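Local structure of SusD-like carbohydrate binding protein BF1063 (Bacteroides fragilis NCTC 9343, 3I4G) at residues A[223-228]-A[385-390]; A[393-398]-A[412-417]. The protein probably binds carbohydrates at the cell surface, as a member of the SusD family and predicted lipoprotein of the outer membrane. All blocks are in the same frame, centred on the assembly; numbering follows the deposited sequence. Where two conformers were deposited one is given.

Contact 1: A[223-228]-A[385-390]; sequences DIMELG and IRYAEV
I224 meets V390 with CD1, CB and CG2, and Y387 with CG2 alone. Its CD1 methyl lies 3.8 Å from V390 CG2, while V390 CG1 sits against the root of the isoleucine, 3.9 Å from I224 CB and about as close to its CG2. The two side chains cross obliquely, and both valine methyls touch the isoleucine. The CG2 branch of I224 stands anti to the backbone N and turns to the tyrosine, reaching the edge of the Y387 ring near its plane, with I224 CG2 4.0 Å from Y387 CE1. Here the side chains run past each other in opposite directions. One residue on, M225, built as selenomethionine, meets the far end of the same ring. Y387 carries its CG anti to the backbone N (chi1 -167°), and the ring extends from there until its OH lies 3.5 Å from M225 CG and no farther from M225 CA. The phenol and the M225 side chain cross at about a right angle, and M225 CG comes within 4.3 Å of V390 CG1.

The polar side of the contact is slight. A water donates to the I224 carbonyl, with I224 O 3.2 Å from it, and is only weakly bonded to Y387 OH at 3.3 Å, so it links helix and ring without gripping the phenol firmly. Elsewhere I224 packs on Q198 and L201 of helix 197-211. R386, the N-cap residue of the second helix, turns from this interface to salt bridges with E250, E447 and E451. The last turn of helix 214-227 is thus laid against the first turn of helix 387-400, an apolar helix-helix seam consistent with the TPR-like helical scaffold of SusD proteins.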
loop_
_atom_site.group_PDB
_atom_site.type_symbol
_atom_site.label_atom_id
_atom_site.label_comp_id
_atom_site.label_asym_id
_atom_site.label_seq_id
_atom_site.Cartn_x
_atom_site.Cartn_y
_atom_site.Cartn_z
ATOM N N ASP A 223 -19.514 4.798 -9.340
ATOM C CA ASP A 223 -20.538 4.972 -8.302
ATOM C C ASP A 223 -20.016 5.839 -7.172
ATOM O O ASP A 223 -20.745 6.655 -6.633
ATOM C CB ASP A 223 -21.007 3.628 -7.721
ATOM C CG ASP A 223 -21.899 2.820 -8.655
ATOM O OD1 ASP A 223 -22.408 3.372 -9.640
ATOM O OD2 ASP A 223 -22.118 1.604 -8.346
ATOM N N ILE A 224 -18.734 5.691 -6.824
ATOM C CA ILE A 224 -18.124 6.550 -5.816
ATOM C C ILE A 224 -18.117 8.000 -6.308
ATOM O O ILE A 224 -18.444 8.961 -5.598
ATOM C CB ILE A 224 -16.703 6.074 -5.485
ATOM C CG1 ILE A 224 -16.739 4.666 -4.883
ATOM C CG2 ILE A 224 -15.997 7.069 -4.549
ATOM C CD1 ILE A 224 -15.372 4.036 -4.774
HETATM N N MSE A 225 -17.657 8.184 -7.532
HETATM C CA MSE A 225 -17.638 9.529 -8.125
HETATM C C MSE A 225 -19.030 10.169 -8.155
HETATM O O MSE A 225 -19.192 11.325 -7.762
HETATM C CB MSE A 225 -17.031 9.446 -9.523
HETATM C CG MSE A 225 -15.599 8.924 -9.581
HETATM SE SE MSE A 225 -15.014 8.369 -11.302
HETATM C CE MSE A 225 -15.045 10.161 -12.245
ATOM N N GLU A 226 -20.044 9.418 -8.552
ATOM C CA GLU A 226 -21.391 9.973 -8.695
ATOM C C GLU A 226 -22.098 10.238 -7.359
ATOM O O GLU A 226 -23.013 11.062 -7.297
ATOM C CB GLU A 226 -22.209 9.061 -9.606
ATOM C CG GLU A 226 -21.753 9.149 -11.051
ATOM C CD GLU A 226 -22.538 8.258 -11.976
ATOM O OE1 GLU A 226 -22.941 7.140 -11.549
ATOM O OE2 GLU A 226 -22.732 8.675 -13.136
ATOM N N LEU A 227 -21.675 9.573 -6.289
ATOM C CA LEU A 227 -22.192 9.894 -4.965
ATOM C C LEU A 227 -21.800 11.326 -4.598
ATOM O O LEU A 227 -22.546 12.059 -3.930
ATOM C CB LEU A 227 -21.705 8.903 -3.904
ATOM C CG LEU A 227 -22.464 7.577 -3.843
ATOM C CD1 LEU A 227 -21.641 6.490 -3.192
ATOM C CD2 LEU A 227 -23.807 7.790 -3.132
ATOM N N GLY A 228 -20.623 11.747 -5.030
ATOM C CA GLY A 228 -20.262 13.157 -4.896
ATOM C C GLY A 228 -19.759 13.621 -3.558
ATOM O O GLY A 228 -19.675 14.811 -3.299
ATOM N N ILE A 385 -7.575 3.645 1.065
ATOM C CA ILE A 385 -8.252 4.002 -0.172
ATOM C C ILE A 385 -8.349 5.517 -0.252
ATOM O O ILE A 385 -8.963 6.163 0.603
ATOM C CB ILE A 385 -9.687 3.436 -0.270
ATOM C CG1 ILE A 385 -9.718 1.903 -0.161
ATOM C CG2 ILE A 385 -10.392 3.910 -1.559
ATOM C CD1 ILE A 385 -9.037 1.114 -1.298
ATOM N N ARG A 386 -7.731 6.072 -1.281
ATOM C CA ARG A 386 -7.796 7.500 -1.601
ATOM C C ARG A 386 -8.627 7.712 -2.859
ATOM O O ARG A 386 -8.606 6.916 -3.807
ATOM C CB ARG A 386 -6.389 8.099 -1.791
ATOM C CG ARG A 386 -5.531 7.996 -0.587
ATOM C CD ARG A 386 -4.320 8.908 -0.585
ATOM N NE ARG A 386 -3.249 8.632 -1.544
ATOM C CZ ARG A 386 -2.992 9.329 -2.660
ATOM N NH1 ARG A 386 -3.827 10.251 -3.159
ATOM N NH2 ARG A 386 -1.890 9.054 -3.333
ATOM N N TYR A 387 -9.309 8.858 -2.888
ATOM C CA TYR A 387 -10.105 9.190 -4.087
ATOM C C TYR A 387 -9.225 9.259 -5.350
ATOM O O TYR A 387 -9.685 8.966 -6.429
ATOM C CB TYR A 387 -10.880 10.488 -3.885
ATOM C CG TYR A 387 -11.968 10.793 -4.904
ATOM C CD1 TYR A 387 -12.975 9.891 -5.151
ATOM C CD2 TYR A 387 -11.988 12.011 -5.575
ATOM C CE1 TYR A 387 -13.987 10.194 -6.035
ATOM C CE2 TYR A 387 -12.988 12.311 -6.459
ATOM C CZ TYR A 387 -13.972 11.406 -6.676
ATOM O OH TYR A 387 -15.020 11.717 -7.545
ATOM N N ALA A 388 -7.946 9.649 -5.237
ATOM C CA ALA A 388 -7.117 9.622 -6.431
ATOM C C ALA A 388 -7.018 8.227 -7.028
ATOM O O ALA A 388 -6.981 8.080 -8.250
ATOM C CB ALA A 388 -5.736 10.099 -6.123
ATOM N N GLU A 389 -6.975 7.184 -6.195
ATOM C CA GLU A 389 -6.944 5.824 -6.729
ATOM C C GLU A 389 -8.280 5.505 -7.401
ATOM O O GLU A 389 -8.327 4.821 -8.427
ATOM C CB GLU A 389 -6.664 4.796 -5.636
ATOM C CG GLU A 389 -6.641 3.381 -6.234
ATOM C CD GLU A 389 -6.557 2.248 -5.237
ATOM O OE1 GLU A 389 -6.189 2.484 -4.072
ATOM O OE2 GLU A 389 -6.867 1.090 -5.638
ATOM N N VAL A 390 -9.390 5.950 -6.823
ATOM C CA VAL A 390 -10.696 5.742 -7.434
ATOM C C VAL A 390 -10.769 6.346 -8.832
ATOM O O VAL A 390 -11.259 5.696 -9.761
ATOM C CB VAL A 390 -11.816 6.334 -6.526
ATOM C CG1 VAL A 390 -13.177 6.326 -7.207
ATOM C CG2 VAL A 390 -11.868 5.577 -5.183
HETATM O O HOH W 1 -17.207 11.897 -5.109
#

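Contact 2: A[393-398]-A[412-417]; sequences GYLECL and ETINAV
L395 and T413 make the tight centre of this contact, where the two backbones come closest, 6.6 Å between L395 CA and T413 CA. The leucine holds its CG anti to the backbone N (chi1 -177°), and from that branch point CD2 approaches T413 OG1 to 3.5 Å. The same methyl also rests on the branched root of the next residue, 3.8 Å from I414 CB, so a single leucine carbon is shared by two successive side chains. The threonine side chain crosses the leucine at about a right angle and sends its other branch to the tyrosine: T413 CG2 lies 3.6 Å from Y394 CD2, at the ring edge. Although OG1 faces leucine methyls, its polar need is met by a hydrogen bond to the carbonyl of I409.

That bond runs back into the helix before. T413 interrupts the helical path between helix 407-412 and helix 414-418, taking the N-cap position of the second without a capping bond from its side chain. The helix break is pressed against the middle of helix 387-400, as would fit the helical scaffold expected of the SusD family, a member of the TPR clan of sequence families, and V440 of helix 433-447 also touches L395.

Toward E412, which is partly exposed, the fit becomes looser and wetter. The carboxylate comes only to 3.9 Å, measured from E412 OE2 to Y394 CE2; OE2 lies in the ring plane at its edge, and the planes of carboxylate and ring are 77° apart. A water sits 2.7 Å from Y394 OH, but its separation from E412 OE2 is too short to be trusted, leaving the bridge doubtful. L398 CD1 packs over one face of the ring, offset toward the rim, and H222 stacks with the tyrosine.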
loop_
_atom_site.group_PDB
_atom_site.type_symbol
_atom_site.label_atom_id
_atom_site.label_comp_id
_atom_site.label_asym_id
_atom_site.label_seq_id
_atom_site.Cartn_x
_atom_site.Cartn_y
_atom_site.Cartn_z
ATOM N N GLY A 393 -8.477 4.409 -11.091
ATOM C CA GLY A 393 -9.046 3.091 -11.288
ATOM C C GLY A 393 -10.183 3.101 -12.288
ATOM O O GLY A 393 -10.309 2.195 -13.127
ATOM N N TYR A 394 -11.069 4.090 -12.179
ATOM C CA TYR A 394 -12.148 4.271 -13.142
ATOM C C TYR A 394 -11.588 4.367 -14.557
ATOM O O TYR A 394 -12.026 3.670 -15.450
ATOM C CB TYR A 394 -12.948 5.516 -12.777
ATOM C CG TYR A 394 -14.038 5.886 -13.760
ATOM C CD1 TYR A 394 -15.035 4.990 -14.117
ATOM C CD2 TYR A 394 -14.097 7.154 -14.322
ATOM C CE1 TYR A 394 -16.008 5.338 -15.008
ATOM C CE2 TYR A 394 -15.118 7.523 -15.172
ATOM C CZ TYR A 394 -16.050 6.602 -15.529
ATOM O OH TYR A 394 -17.052 6.989 -16.394
ATOM N N LEU A 395 -10.585 5.232 -14.749
ATOM C CA LEU A 395 -9.991 5.425 -16.064
ATOM C C LEU A 395 -9.329 4.127 -16.545
ATOM O O LEU A 395 -9.503 3.755 -17.709
ATOM C CB LEU A 395 -9.001 6.583 -16.030
ATOM C CG LEU A 395 -8.353 6.933 -17.377
ATOM C CD1 LEU A 395 -9.396 7.248 -18.459
ATOM C CD2 LEU A 395 -7.393 8.106 -17.185
ATOM N N GLU A 396 -8.567 3.444 -15.702
ATOM C CA GLU A 396 -7.949 2.180 -16.096
ATOM C C GLU A 396 -9.013 1.205 -16.568
ATOM O O GLU A 396 -8.853 0.546 -17.593
ATOM C CB GLU A 396 -7.133 1.577 -14.950
ATOM C CG GLU A 396 -6.541 0.211 -15.261
ATOM C CD GLU A 396 -5.727 -0.416 -14.161
ATOM O OE1 GLU A 396 -5.451 0.206 -13.120
ATOM O OE2 GLU A 396 -5.346 -1.582 -14.402
ATOM N N CYS A 397 -10.106 1.103 -15.832
ATOM C CA CYS A 397 -11.186 0.174 -16.177
ATOM C C CYS A 397 -11.832 0.544 -17.509
ATOM O O CYS A 397 -12.153 -0.344 -18.317
ATOM C CB CYS A 397 -12.239 0.075 -15.062
ATOM S SG CYS A 397 -11.676 -0.783 -13.589
ATOM N N LEU A 398 -12.072 1.826 -17.748
ATOM C CA LEU A 398 -12.666 2.236 -19.037
ATOM C C LEU A 398 -11.755 1.861 -20.187
ATOM O O LEU A 398 -12.221 1.362 -21.222
ATOM C CB LEU A 398 -12.913 3.736 -19.090
ATOM C CG LEU A 398 -13.975 4.309 -18.168
ATOM C CD1 LEU A 398 -13.939 5.861 -18.324
ATOM C CD2 LEU A 398 -15.370 3.766 -18.464
ATOM N N GLU A 412 -11.819 14.738 -15.651
ATOM C CA GLU A 412 -12.435 14.359 -14.371
ATOM C C GLU A 412 -11.610 13.297 -13.620
ATOM O O GLU A 412 -11.881 13.021 -12.460
ATOM C CB GLU A 412 -13.891 13.890 -14.562
ATOM C CG GLU A 412 -14.041 12.565 -15.182
ATOM C CD GLU A 412 -15.512 12.104 -15.361
ATOM O OE1 GLU A 412 -16.403 12.603 -14.642
ATOM O OE2 GLU A 412 -15.727 11.222 -16.217
ATOM N N THR A 413 -10.639 12.674 -14.276
ATOM C CA THR A 413 -9.894 11.581 -13.677
ATOM C C THR A 413 -8.415 11.920 -13.543
ATOM O O THR A 413 -7.995 12.537 -12.570
ATOM C CB THR A 413 -10.094 10.246 -14.452
ATOM O OG1 THR A 413 -9.696 10.373 -15.837
ATOM C CG2 THR A 413 -11.553 9.766 -14.393
ATOM N N ILE A 414 -7.614 11.515 -14.513
ATOM C CA ILE A 414 -6.178 11.710 -14.448
ATOM C C ILE A 414 -5.766 13.178 -14.297
ATOM O O ILE A 414 -4.824 13.480 -13.554
ATOM C CB ILE A 414 -5.490 11.049 -15.669
ATOM C CG1 ILE A 414 -3.977 11.086 -15.519
ATOM C CG2 ILE A 414 -5.958 11.680 -16.994
ATOM C CD1 ILE A 414 -3.277 9.983 -16.367
ATOM N N ASN A 415 -6.475 14.081 -14.958
ATOM C CA ASN A 415 -6.107 15.497 -14.870
ATOM C C ASN A 415 -6.584 16.145 -13.563
ATOM O O ASN A 415 -6.048 17.172 -13.142
ATOM C CB ASN A 415 -6.570 16.248 -16.105
ATOM C CG ASN A 415 -5.891 15.761 -17.322
ATOM O OD1 ASN A 415 -4.801 15.217 -17.227
ATOM N ND2 ASN A 415 -6.518 15.947 -18.472
ATOM N N ALA A 416 -7.573 15.556 -12.903
ATOM C CA ALA A 416 -7.957 16.026 -11.569
ATOM C C ALA A 416 -6.870 15.632 -10.565
ATOM O O ALA A 416 -6.566 16.403 -9.637
ATOM C CB ALA A 416 -9.315 15.451 -11.175
ATOM N N VAL A 417 -6.260 14.468 -10.762
ATOM C CA VAL A 417 -5.150 14.019 -9.922
ATOM C C VAL A 417 -3.917 14.852 -10.210
ATOM O O VAL A 417 -3.315 15.429 -9.296
ATOM C CB VAL A 417 -4.859 12.538 -10.159
ATOM C CG1 VAL A 417 -3.628 12.073 -9.416
ATOM C CG2 VAL A 417 -6.078 11.721 -9.711
HETATM O O HOH W 2 -17.524 9.645 -16.678
#

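In the fold
Both contacts are largely buried and share helix 387-400: contact 1 uses its first turn, contact 2 the stretch just beyond. They differ in partner, since contact 1 brings in helix 214-227 from far back in the sequence, whereas contact 2 closes a local return of the chain after 13 intervening residues. Their centres lie 10 Å apart, and M225 joins them, with its SE 3.4 Å from Y394 CD2 and its CE reaching toward E412 and T413. Aliphatic branches and a tyrosine dominate in each, yet contact 1 pairs chiefly carbon with carbon, while contact 2 sets a threonine hydroxyl among leucine atoms and a carboxylate at its edge. Each has one partly exposed residue, M225 or E412.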